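Transcriptional regulatory protein (Chlamydia trachomatis, PDB 3Q7R) binds a cis-acting element of its own promoter, probably activating its own transcription, and may be a global positive regulator of transcription, here represented by its receiver domain. Local coordinates at residues I112-F115 and L116-H119. Numbering follows the deposited sequence.
Sequences ISLF and LSQH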
ATOM      1  N   ILE A 112       5.458  -5.176  -5.530  1.00 17.81           N
ATOM      2  CA  ILE A 112       4.736  -6.189  -6.292  1.00 16.10           C
ATOM      3  C   ILE A 112       4.849  -7.536  -5.589  1.00 17.65           C
ATOM      4  O   ILE A 112       3.865  -8.265  -5.429  1.00 21.65           O
ATOM      5  CB  ILE A 112       5.351  -6.269  -7.718  1.00 17.05           C
ATOM      6  CG1 ILE A 112       4.946  -5.050  -8.542  1.00 18.77           C
ATOM      7  CG2 ILE A 112       4.981  -7.586  -8.418  1.00 21.46           C
ATOM      8  CD1 ILE A 112       5.802  -4.938  -9.864  1.00 20.97           C
ATOM      9  N   SER A 113       6.045  -7.854  -5.124  0.60 17.14           N
ATOM     10  CA  SER A 113       6.268  -9.134  -4.436  0.60 19.84           C
ATOM     11  C   SER A 113       5.474  -9.232  -3.127  0.60 23.65           C
ATOM     12  O   SER A 113       4.902 -10.283  -2.799  0.60 22.58           O
ATOM     13  CB  SER A 113       7.768  -9.352  -4.193  0.60 21.75           C
ATOM     14  OG  SER A 113       8.473  -9.369  -5.423  0.60 23.19           O
ATOM     15  N   LEU A 114       5.435  -8.146  -2.366  1.00 20.28           N
ATOM     16  CA  LEU A 114       4.689  -8.148  -1.104  1.00 21.71           C
ATOM     17  C   LEU A 114       3.194  -8.242  -1.393  1.00 20.58           C
ATOM     18  O   LEU A 114       2.484  -9.012  -0.743  1.00 22.96           O
ATOM     19  CB  LEU A 114       4.975  -6.892  -0.282  1.00 21.20           C
ATOM     20  CG  LEU A 114       4.162  -6.747   1.013  1.00 23.69           C
ATOM     21  CD1 LEU A 114       4.369  -7.940   1.962  1.00 23.61           C
ATOM     22  CD2 LEU A 114       4.565  -5.464   1.735  1.00 26.96           C
ATOM     23  N   PHE A 115       2.709  -7.443  -2.342  1.00 19.13           N
ATOM     24  CA  PHE A 115       1.279  -7.408  -2.611  1.00 16.52           C
ATOM     25  C   PHE A 115       0.768  -8.783  -3.009  1.00 25.53           C
ATOM     26  O   PHE A 115      -0.256  -9.267  -2.500  1.00 24.69           O
ATOM     27  CB  PHE A 115       1.003  -6.388  -3.727  1.00 16.73           C
ATOM     28  CG  PHE A 115      -0.450  -6.004  -3.844  1.00 19.25           C
ATOM     29  CD1 PHE A 115      -0.847  -4.720  -3.537  1.00 25.00           C
ATOM     30  CD2 PHE A 115      -1.403  -6.925  -4.239  1.00 20.44           C
ATOM     31  CE1 PHE A 115      -2.204  -4.347  -3.626  1.00 29.27           C
ATOM     32  CE2 PHE A 115      -2.751  -6.561  -4.307  1.00 21.02           C
ATOM     33  CZ  PHE A 115      -3.146  -5.291  -3.996  1.00 24.69           C
ATOM     34  N   LEU A 116       1.481  -9.420  -3.936  1.00 19.45           N
ATOM     35  CA  LEU A 116       1.051 -10.731  -4.427  1.00 23.92           C
ATOM     36  C   LEU A 116       1.234 -11.835  -3.397  1.00 29.75           C
ATOM     37  O   LEU A 116       0.550 -12.849  -3.476  1.00 28.19           O
ATOM     38  CB  LEU A 116       1.770 -11.071  -5.746  1.00 26.61           C
ATOM     39  CG  LEU A 116       1.241 -10.264  -6.935  1.00 31.42           C
ATOM     40  CD1 LEU A 116       2.103 -10.458  -8.162  1.00 33.12           C
ATOM     41  CD2 LEU A 116      -0.215 -10.637  -7.186  1.00 30.77           C
ATOM     42  N   SER A 117       2.128 -11.659  -2.419  1.00 24.83           N
ATOM     43  CA  SER A 117       2.305 -12.694  -1.395  0.59 28.59           C
ATOM     44  C   SER A 117       1.181 -12.605  -0.359  1.00 32.68           C
ATOM     45  O   SER A 117       0.732 -13.622   0.166  1.00 42.65           O
ATOM     46  CB  SER A 117       3.684 -12.594  -0.728  0.59 31.26           C
ATOM     47  OG  SER A 117       3.787 -11.461   0.108  0.59 37.11           O
ATOM     48  N   GLN A 118       0.701 -11.394  -0.103  1.00 28.13           N
ATOM     49  CA  GLN A 118      -0.355 -11.158   0.873  1.00 31.52           C
ATOM     50  C   GLN A 118      -1.765 -11.459   0.338  1.00 39.00           C
ATOM     51  O   GLN A 118      -2.644 -11.839   1.108  1.00 50.24           O
ATOM     52  CB  GLN A 118      -0.326  -9.692   1.299  1.00 32.70           C
ATOM     53  CG  GLN A 118       0.783  -9.288   2.260  1.00 40.17           C
ATOM     54  CD  GLN A 118       0.622  -7.831   2.650  1.00 47.54           C
ATOM     55  OE1 GLN A 118      -0.178  -7.112   2.030  1.00 40.00           O
ATOM     56  NE2 GLN A 118       1.345  -7.389   3.683  1.00 44.06           N
ATOM     57  N   HIS A 119      -1.990 -11.287  -0.966  1.00 35.28           N
ATOM     58  CA  HIS A 119      -3.358 -11.313  -1.509  1.00 40.94           C
ATOM     59  C   HIS A 119      -3.673 -12.542  -2.361  1.00 51.87           C
ATOM     60  O   HIS A 119      -2.868 -12.968  -3.188  1.00 58.23           O
ATOM     61  CB  HIS A 119      -3.638 -10.045  -2.314  1.00 39.08           C
ATOM     62  CG  HIS A 119      -3.568  -8.780  -1.513  1.00 36.40           C
ATOM     63  ND1 HIS A 119      -4.631  -8.309  -0.766  1.00 43.06           N
ATOM     64  CD2 HIS A 119      -2.572  -7.876  -1.365  1.00 41.45           C
ATOM     65  CE1 HIS A 119      -4.284  -7.172  -0.188  1.00 49.91           C
ATOM     66  NE2 HIS A 119      -3.043  -6.884  -0.531  1.00 51.58           N
TER
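The last turn of helix 105-118, the C-terminal helix of this CheY-like receiver domain, brings Phe-115 and His-119 together one turn apart. CD2 of His-119 lies over one face of the phenyl ring, displaced toward its rim and 3.2 Å from CE2 of Phe-115. The ring planes are inclined by 32°, and the centroids of the Phe-115 and His-119 rings are 4.2 Å apart, an oblique aromatic pair. Phe-115 swings its CG away from its own backbone N (chi1 -165°), which carries the ring forward along the helix to the imidazole. The imidazole ring also meets Phe-75.

The backbone bonds of this turn are uneven: Leu-116 N reaches Ile-112 O at 3.0 Å in a nearly straight bond (168°), whereas His-119 N makes a weak bond to Phe-115 O. Between them, Leu-114 O accepts Gln-118 N at 3.0 Å and, in one of the two conformers of Ser-117, its hydroxyl OG at 2.9 Å. In that conformer the serine hydroxyl stands between its own N and carbonyl carbon, folded back against the preceding turn.

On the side facing the sheet, Ile-112 and Leu-116 run side by side, with CG2 of Ile-112 4.1 Å from CD1 of Leu-116; both rest on Val-15, and Leu-116 also on Leu-53. Elsewhere on the helix, the amide of Gln-118 passes obliquely over Leu-114, NE2 lying 3.5 Å from CD1 of that leucine, while OE1 is hydrogen-bonded to Trp-97 NE1 of the second subunit. Trp-97 of that subunit also packs on Leu-114 and Phe-115. This last turn thus joins apolar contacts with its own sheet to a dimer contact in which the side-chain amide oxygen OE1 of Gln-118 is satisfied across the subunit boundary.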